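Local coordinates for YycN protein (Bacillus subtilis, PDB 1ON0) that is a putative acetyltransferase of the GNAT family, probably moving an acyl group from acyl-CoA to an acceptor that the structure does not show, at the interface of chains A and B, the interface of chains A and C and the interface of chains C and B. Coordinates in Å, arbitrary orientation; residue numbers count along the deposited sequence, not the author numbering. Chains: chain A/B/C, YycN protein.

Contact 1: the interface of chains A and B. Residues chain A 40-41, 44; chain B 5-7, 63.
The indole of B:Trp63 turns its NE1 corner towards the end of A:Lys44, whose CE lies 3.8 Å from that NE1. One face of the indole is covered from within chain B by B:Leu5, with methyl CD2 placed towards the rim of the ring. At the indole edge, in plane, lie the backbone B:Thr6 O and B:Pro7 N. Strand 4-7 thus braces the tryptophan, which in turn backs the surface met by helix 36-50 of chain A.

The rest is mostly a helix laid against a strand. A:Lys44 and B:Pro7 run antiparallel alongside each other, and the pair A:Lys44 CE and B:Pro7 CD at 3.5 Å is snug. The lysine aliphatic chain bends at chi2 (90°), which brings CD and CE alongside the proline ring. One turn earlier, A:Gln40 sets its amide against the same ring, the amide nitrogen NE2 of A:Gln40 coming 3.3 Å from B:Pro7 CG. The B:Thr6 hydroxyl points at the helix, OG1 lying 3.4 Å from A:Gln40 CB; it stands opposite the backbone N (chi1 -170°), the rotamer that aims it at chain A.

Because the chains are not related here by an exact two-fold, this patch may not be the pairing of the homodimer. A polar link runs through water 1, which sits 3.1 Å from A:Leu41 O on the helix and 2.9 Å from B:Leu5 O on the strand.

Contact 2: the interface of chains A and C. Residues chain A 132, 134; chain C 26, 29-30.
A:Gln134 and C:Lys30 carry most of this small patch, where the first residue of helix 134-142 in chain A meets the last turn of helix 10-31 in chain C. The contact may come from the crystal and not from the biological dimer.

The packing is between a flat amide and aliphatic chains. The carbonyl end of A:Gln134 does the touching: OE1 lies 3.2 Å from C:Lys30 CG and 3.4 Å from the CG1 methyl of C:Val29. Its chain reaches across because it runs extended beyond CG (chi2 -172°). The amide carbon CD of A:Gln134 also rests against the lysine, 3.9 Å from C:Lys30 CG.

Electrostatics enter at the far end of the lysine. A bend at chi3 (67°) swings CE and NZ of C:Lys30 towards the backbone carbonyl of A:His132, with CE 3.4 Å from that O. At 3.7 Å from the same oxygen, NZ is beyond a hydrogen bond, although the ammonium group would probably still favour the carbonyl. Cutting C:Lys30 back to alanine would probably take away the CG contact with the A:Gln134 amide, leaving a gap there, and deprive the A:His132 carbonyl of its neighbouring amino group.

Water extends the reach of the same amide. Joining the glutamine to the backbone of the chain C helix, water 2 sits 2.9 Å from A:Gln134 OE1 and 3.1 Å from C:Glu26 O.

Contact 3: the interface of chains C and B. Residues chain C 103-105, 108; chain B 9-10, 14, 55-56.
B:Thr10 opens helix 10-21 and gives its backbone N-H to C:Lys103 O, 2.8 Å from N and nearly straight (165° at the hydrogen). C:Lys103, C:Gly104 and C:Tyr105 belong to the GNAT Arg-Gly-Lys-Gly-Tyr-Ala loop, which in this family binds the pyrophosphate of the acyl-CoA, so chain B packs directly against that loop, though B and C may not be the natural pair.

Among the side chains, one carboxylate oxygen of B:Glu56 takes two donors. C:Tyr105 OH donates a hydrogen bond to B:Glu56 OE1 at 2.5 Å, meeting the carboxylate oxygen on its anti lone pair, with ring and carboxylate planes 72° apart. From the syn side, out of the carboxylate plane, C:Lys103 NZ forms a salt bridge with B:Glu56 OE1 at 3.1 Å. The tyrosine ring is steadied on one face by C:Lys103 CB. A phenylalanine at C:Tyr105 would probably cost B:Glu56 OE1 the phenol's hydrogen bond and leave that carboxylate freer to turn.

Beyond the ring, C:Gln108 comes from the opposite direction to B:Thr10. With chi1 at -179° the threonine hydroxyl is trans to its own N and turned to the glutamine: B:Thr10 OG1 donates to the amide oxygen C:Gln108 OE1 at 2.8 Å, tilted from the carbonyl plane, while methyl CG2 of B:Thr10 sits 3.5 Å from C:Gln108 CD.

Contact 4: the interface of chains A and B. Residues chain A 52-54; chain B 118-119.
A small asymmetric patch of loop against helix end lies between chains A and B; it may add to their association or arise from crystal packing. A:Pro52 and A:Arg53 meet B:Arg118 and B:Ser119, at the C-terminal end of helix 105-120. It hides 134 Å² in all, and the two chains are not matched by an exact two-fold.

Two arginines provide most of it, lying side by side and pointing the same way. B:Arg118 is poorly ordered, so the details of this pair are doubtful. As modelled, the A:Arg53 chain appears to pass over one face of the B:Arg118 guanidinium, towards its rim, with A:Arg53 CG 3.5 Å from B:Arg118 CZ. The two guanidinium planes are 19° apart, but the groups are displaced along the chains, so this is an aliphatic stretch against a flat group. B:Arg118 gets there with its chain extended from CG to NE. Two like charges so near each other would probably gain little from the contact.

The A:Pro52 carbonyl oxygen touches the side-chain CG of B:Arg118 at 3.4 Å. A:Pro52 O is also 3.2 Å from B:Ser119 N, yet the amide hydrogen is not directed at it, and no hydrogen bond forms. Beyond it, A:Gly54 CA comes 3.3 Å from B:Ser119 O.

The patch most likely acts as outlying support that keeps the loop of chain A against the helix end of chain B; no catalytic part is evident.

Contact 1: the interface of chains A and B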
loop_
_atom_site.group_PDB
_atom_site.type_symbol
_atom_site.label_atom_id
_atom_site.label_comp_id
_atom_site.label_asym_id
_atom_site.label_seq_id
_atom_site.Cartn_x
_atom_site.Cartn_y
_atom_site.Cartn_z
ATOM N N GLN A 40 5.488 8.559 -2.277
ATOM C CA GLN A 40 6.026 7.298 -2.790
ATOM C C GLN A 40 6.609 7.402 -4.198
ATOM O O GLN A 40 7.768 7.051 -4.442
ATOM C CB GLN A 40 4.935 6.225 -2.812
ATOM C CG GLN A 40 4.221 5.969 -1.495
ATOM C CD GLN A 40 4.998 5.085 -0.549
ATOM O OE1 GLN A 40 6.019 5.487 -0.006
ATOM N NE2 GLN A 40 4.518 3.863 -0.351
ATOM N N LEU A 41 5.796 7.873 -5.135
ATOM C CA LEU A 41 6.235 7.983 -6.517
ATOM C C LEU A 41 7.395 8.972 -6.699
ATOM O O LEU A 41 8.411 8.627 -7.308
ATOM C CB LEU A 41 5.031 8.351 -7.400
ATOM C CG LEU A 41 5.178 8.418 -8.925
ATOM C CD1 LEU A 41 3.820 8.224 -9.591
ATOM C CD2 LEU A 41 5.785 9.750 -9.319
ATOM N N LYS A 44 10.762 7.412 -5.400
ATOM C CA LYS A 44 11.331 6.405 -6.286
ATOM C C LYS A 44 12.142 7.080 -7.390
ATOM O O LYS A 44 13.314 6.763 -7.596
ATOM C CB LYS A 44 10.227 5.562 -6.927
ATOM C CG LYS A 44 10.357 4.071 -6.680
ATOM C CD LYS A 44 9.628 3.665 -5.412
ATOM C CE LYS A 44 9.625 2.154 -5.214
ATOM N NZ LYS A 44 10.954 1.613 -4.827
ATOM N N LEU B 5 6.526 3.487 -11.577
ATOM C CA LEU B 5 6.388 2.457 -10.561
ATOM C C LEU B 5 6.230 3.066 -9.170
ATOM O O LEU B 5 6.703 4.172 -8.899
ATOM C CB LEU B 5 7.615 1.548 -10.583
ATOM C CG LEU B 5 7.656 0.430 -11.631
ATOM C CD1 LEU B 5 7.168 0.923 -12.986
ATOM C CD2 LEU B 5 9.064 -0.095 -11.712
ATOM N N THR B 6 5.555 2.328 -8.296
ATOM C CA THR B 6 5.338 2.756 -6.919
ATOM C C THR B 6 4.997 1.516 -6.087
ATOM O O THR B 6 4.263 0.640 -6.539
ATOM C CB THR B 6 4.216 3.813 -6.843
ATOM O OG1 THR B 6 4.194 4.384 -5.529
ATOM C CG2 THR B 6 2.855 3.204 -7.166
ATOM N N PRO B 7 5.546 1.411 -4.867
ATOM C CA PRO B 7 5.243 0.223 -4.058
ATOM C C PRO B 7 3.752 -0.057 -3.905
ATOM O O PRO B 7 2.983 0.790 -3.427
ATOM C CB PRO B 7 5.943 0.513 -2.732
ATOM C CG PRO B 7 6.005 2.006 -2.680
ATOM C CD PRO B 7 6.327 2.393 -4.096
ATOM N N TRP B 63 4.775 -3.804 -7.602
ATOM C CA TRP B 63 4.573 -2.385 -7.880
ATOM C C TRP B 63 3.238 -2.138 -8.558
ATOM O O TRP B 63 2.755 -2.969 -9.331
ATOM C CB TRP B 63 5.672 -1.835 -8.808
ATOM C CG TRP B 63 7.071 -1.746 -8.236
ATOM C CD1 TRP B 63 7.478 -1.021 -7.148
ATOM C CD2 TRP B 63 8.260 -2.338 -8.786
ATOM N NE1 TRP B 63 8.846 -1.119 -6.992
ATOM C CE2 TRP B 63 9.346 -1.928 -7.978
ATOM C CE3 TRP B 63 8.511 -3.180 -9.880
ATOM C CZ2 TRP B 63 10.656 -2.321 -8.234
ATOM C CZ3 TRP B 63 9.824 -3.573 -10.134
ATOM C CH2 TRP B 63 10.875 -3.147 -9.307
HETATM O O HOH W 1 7.942 6.653 -9.665
#

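Contact 2: the interface of chains A and C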
loop_
_atom_site.group_PDB
_atom_site.type_symbol
_atom_site.label_atom_id
_atom_site.label_comp_id
_atom_site.label_asym_id
_atom_site.label_seq_id
_atom_site.Cartn_x
_atom_site.Cartn_y
_atom_site.Cartn_z
ATOM N N HIS A 132 12.766 18.457 11.323
ATOM C CA HIS A 132 12.013 17.682 12.312
ATOM C C HIS A 132 12.818 16.542 12.927
ATOM O O HIS A 132 12.364 15.901 13.870
ATOM C CB HIS A 132 10.722 17.126 11.698
ATOM C CG HIS A 132 10.943 16.111 10.623
ATOM N ND1 HIS A 132 10.655 16.352 9.301
ATOM C CD2 HIS A 132 11.399 14.834 10.684
ATOM C CE1 HIS A 132 10.915 15.267 8.589
ATOM N NE2 HIS A 132 11.365 14.334 9.406
ATOM N N GLN A 134 15.199 16.440 14.995
ATOM C CA GLN A 134 15.982 17.114 16.018
ATOM C C GLN A 134 17.129 16.277 16.559
ATOM O O GLN A 134 18.276 16.721 16.568
ATOM C CB GLN A 134 15.081 17.558 17.175
ATOM C CG GLN A 134 13.953 18.473 16.719
ATOM C CD GLN A 134 13.164 19.075 17.864
ATOM O OE1 GLN A 134 12.687 18.366 18.750
ATOM N NE2 GLN A 134 13.011 20.395 17.844
ATOM N N GLU C 26 11.511 12.273 22.517
ATOM C CA GLU C 26 11.753 13.000 21.279
ATOM C C GLU C 26 10.474 13.743 20.866
ATOM O O GLU C 26 10.532 14.858 20.359
ATOM C CB GLU C 26 12.204 11.995 20.210
ATOM C CG GLU C 26 12.379 12.519 18.788
ATOM C CD GLU C 26 12.537 11.371 17.780
ATOM O OE1 GLU C 26 13.396 10.488 18.020
ATOM O OE2 GLU C 26 11.810 11.354 16.756
ATOM N N VAL C 29 9.936 16.783 23.205
ATOM C CA VAL C 29 10.853 17.877 22.882
ATOM C C VAL C 29 10.385 18.572 21.615
ATOM O O VAL C 29 10.389 19.799 21.543
ATOM C CB VAL C 29 12.282 17.387 22.644
ATOM C CG1 VAL C 29 13.135 18.535 22.120
ATOM C CG2 VAL C 29 12.861 16.850 23.935
ATOM N N LYS C 30 9.975 17.781 20.626
ATOM C CA LYS C 30 9.496 18.334 19.372
ATOM C C LYS C 30 8.305 19.244 19.622
ATOM O O LYS C 30 8.216 20.341 19.076
ATOM C CB LYS C 30 9.107 17.220 18.386
ATOM C CG LYS C 30 10.276 16.406 17.856
ATOM C CD LYS C 30 9.847 15.389 16.792
ATOM C CE LYS C 30 9.365 16.051 15.517
ATOM N NZ LYS C 30 8.805 15.036 14.579
HETATM O O HOH W 2 13.343 15.643 19.451
#

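Contact 3: the interface of chains C and B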
loop_
_atom_site.group_PDB
_atom_site.type_symbol
_atom_site.label_atom_id
_atom_site.label_comp_id
_atom_site.label_asym_id
_atom_site.label_seq_id
_atom_site.Cartn_x
_atom_site.Cartn_y
_atom_site.Cartn_z
ATOM N N LYS C 103 2.700 1.214 3.459
ATOM C CA LYS C 103 2.052 0.092 2.795
ATOM C C LYS C 103 0.567 0.062 3.103
ATOM O O LYS C 103 -0.183 -0.717 2.507
ATOM C CB LYS C 103 2.689 -1.230 3.244
ATOM C CG LYS C 103 4.138 -1.435 2.807
ATOM C CD LYS C 103 4.285 -1.356 1.289
ATOM C CE LYS C 103 5.679 -1.770 0.848
ATOM N NZ LYS C 103 5.914 -3.216 1.152
ATOM N N GLY C 104 0.151 0.903 4.050
ATOM C CA GLY C 104 -1.248 0.954 4.412
ATOM C C GLY C 104 -1.608 -0.020 5.514
ATOM O O GLY C 104 -2.790 -0.281 5.764
ATOM N N TYR C 105 -0.598 -0.577 6.176
ATOM C CA TYR C 105 -0.876 -1.512 7.263
ATOM C C TYR C 105 -1.427 -0.764 8.475
ATOM O O TYR C 105 -2.217 -1.320 9.236
ATOM C CB TYR C 105 0.392 -2.275 7.696
ATOM C CG TYR C 105 1.016 -3.146 6.627
ATOM C CD1 TYR C 105 0.237 -3.975 5.825
ATOM C CD2 TYR C 105 2.388 -3.150 6.432
ATOM C CE1 TYR C 105 0.811 -4.791 4.846
ATOM C CE2 TYR C 105 2.973 -3.964 5.460
ATOM C CZ TYR C 105 2.169 -4.780 4.669
ATOM O OH TYR C 105 2.733 -5.561 3.686
ATOM N N GLN C 108 -5.032 -0.737 8.423
ATOM C CA GLN C 108 -5.535 -2.085 8.676
ATOM C C GLN C 108 -5.312 -2.469 10.136
ATOM O O GLN C 108 -6.113 -3.199 10.724
ATOM C CB GLN C 108 -4.860 -3.122 7.767
ATOM C CG GLN C 108 -5.370 -3.100 6.332
ATOM C CD GLN C 108 -4.636 -4.079 5.433
ATOM O OE1 GLN C 108 -5.061 -4.337 4.302
ATOM N NE2 GLN C 108 -3.531 -4.638 5.932
ATOM N N GLN B 9 0.247 -1.079 -2.557
ATOM C CA GLN B 9 -0.326 -0.972 -1.221
ATOM C C GLN B 9 -1.075 -2.225 -0.783
ATOM O O GLN B 9 -1.480 -3.030 -1.616
ATOM C CB GLN B 9 -1.236 0.262 -1.166
ATOM C CG GLN B 9 -0.463 1.565 -1.381
ATOM C CD GLN B 9 0.629 1.768 -0.324
ATOM O OE1 GLN B 9 0.352 2.052 0.848
ATOM N NE2 GLN B 9 1.874 1.623 -0.741
ATOM N N THR B 10 -1.282 -2.377 0.521
ATOM C CA THR B 10 -1.945 -3.569 1.028
ATOM C C THR B 10 -3.358 -3.807 0.498
ATOM O O THR B 10 -3.708 -4.941 0.179
ATOM C CB THR B 10 -1.940 -3.596 2.581
ATOM O OG1 THR B 10 -2.585 -4.792 3.034
ATOM C CG2 THR B 10 -2.666 -2.378 3.155
ATOM N N ARG B 14 -4.636 -6.783 -2.015
ATOM C CA ARG B 14 -5.783 -7.611 -1.669
ATOM C C ARG B 14 -6.616 -7.807 -2.922
ATOM O O ARG B 14 -6.952 -8.925 -3.285
ATOM C CB ARG B 14 -6.628 -6.935 -0.583
ATOM C CG ARG B 14 -7.713 -7.829 0.030
ATOM C CD ARG B 14 -7.149 -8.844 1.033
ATOM N NE ARG B 14 -6.695 -8.220 2.281
ATOM C CZ ARG B 14 -6.246 -8.890 3.343
ATOM N NH1 ARG B 14 -6.184 -10.217 3.325
ATOM N NH2 ARG B 14 -5.845 -8.234 4.425
ATOM N N LEU B 55 3.257 -8.943 0.686
ATOM C CA LEU B 55 4.102 -7.913 0.093
ATOM C C LEU B 55 5.429 -7.831 0.826
ATOM O O LEU B 55 6.347 -7.159 0.379
ATOM C CB LEU B 55 3.417 -6.550 0.170
ATOM C CG LEU B 55 2.292 -6.257 -0.823
ATOM C CD1 LEU B 55 1.483 -5.057 -0.344
ATOM C CD2 LEU B 55 2.897 -5.993 -2.182
ATOM N N GLU B 56 5.539 -8.513 1.958
ATOM C CA GLU B 56 6.785 -8.453 2.699
ATOM C C GLU B 56 7.690 -9.614 2.377
ATOM O O GLU B 56 8.746 -9.767 2.979
ATOM C CB GLU B 56 6.493 -8.385 4.200
ATOM C CG GLU B 56 5.558 -7.244 4.543
ATOM C CD GLU B 56 6.048 -5.918 4.002
ATOM O OE1 GLU B 56 5.220 -5.090 3.561
ATOM O OE2 GLU B 56 7.273 -5.712 4.008
#

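Contact 4: the interface of chains A and B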
loop_
_atom_site.group_PDB
_atom_site.type_symbol
_atom_site.label_atom_id
_atom_site.label_comp_id
_atom_site.label_asym_id
_atom_site.label_seq_id
_atom_site.Cartn_x
_atom_site.Cartn_y
_atom_site.Cartn_z
ATOM N N PRO A 52 21.130 5.697 -11.322
ATOM C CA PRO A 52 20.736 5.025 -12.567
ATOM C C PRO A 52 21.329 3.635 -12.622
ATOM O O PRO A 52 20.674 2.677 -13.022
ATOM C CB PRO A 52 21.343 5.916 -13.647
ATOM C CG PRO A 52 21.318 7.260 -13.028
ATOM C CD PRO A 52 21.773 6.992 -11.615
ATOM N N ARG A 53 22.583 3.544 -12.202
ATOM C CA ARG A 53 23.297 2.292 -12.237
ATOM C C ARG A 53 23.496 1.649 -10.858
ATOM O O ARG A 53 24.439 0.881 -10.644
ATOM C CB ARG A 53 24.638 2.523 -12.948
ATOM C CG ARG A 53 24.479 2.987 -14.419
ATOM C CD ARG A 53 25.796 3.451 -15.067
ATOM N NE ARG A 53 26.816 2.402 -15.084
ATOM C CZ ARG A 53 28.121 2.635 -15.216
ATOM N NH1 ARG A 53 28.581 3.878 -15.342
ATOM N NH2 ARG A 53 28.975 1.624 -15.212
ATOM N N GLY A 54 22.595 1.944 -9.925
ATOM C CA GLY A 54 22.725 1.380 -8.592
ATOM C C GLY A 54 24.129 1.619 -8.066
ATOM O O GLY A 54 24.644 2.737 -8.139
ATOM N N ARG B 118 17.860 -1.681 -13.867
ATOM C CA ARG B 118 19.217 -1.163 -13.953
ATOM C C ARG B 118 19.615 -0.456 -12.658
ATOM O O ARG B 118 20.711 -0.666 -12.156
ATOM C CB ARG B 118 19.335 -0.222 -15.147
ATOM C CG ARG B 118 20.735 0.262 -15.425
ATOM C CD ARG B 118 20.850 0.759 -16.858
ATOM N NE ARG B 118 22.135 1.402 -17.118
ATOM C CZ ARG B 118 23.321 0.839 -16.889
ATOM N NH1 ARG B 118 23.400 -0.389 -16.388
ATOM N NH2 ARG B 118 24.435 1.501 -17.176
ATOM N N SER B 119 18.732 0.371 -12.105
ATOM C CA SER B 119 19.054 1.055 -10.850
ATOM C C SER B 119 19.116 0.072 -9.671
ATOM O O SER B 119 19.617 0.413 -8.602
ATOM C CB SER B 119 18.032 2.157 -10.550
ATOM O OG SER B 119 16.723 1.641 -10.456
#

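Contacts 1 and 4 belong to the same A-B interface, their C-alpha centres about 16 Å apart. Contact 3 lies about 13 Å from contact 1, because B:Pro7 in one and B:Gln9 and B:Thr10 in the other come from neighbouring positions of chain B; that N-terminal stretch therefore faces chains A and C together. Contact 2 stands apart, about 29 Å from contact 1. The same elements recur in different roles: the helix beginning at residue 10 in contacts 2 and 3, helix 105-120 and the 3-10 helix 54-56 in contacts 3 and 4. Such reuse suggests heterologous packing beyond the homodimer, possibly from the crystal.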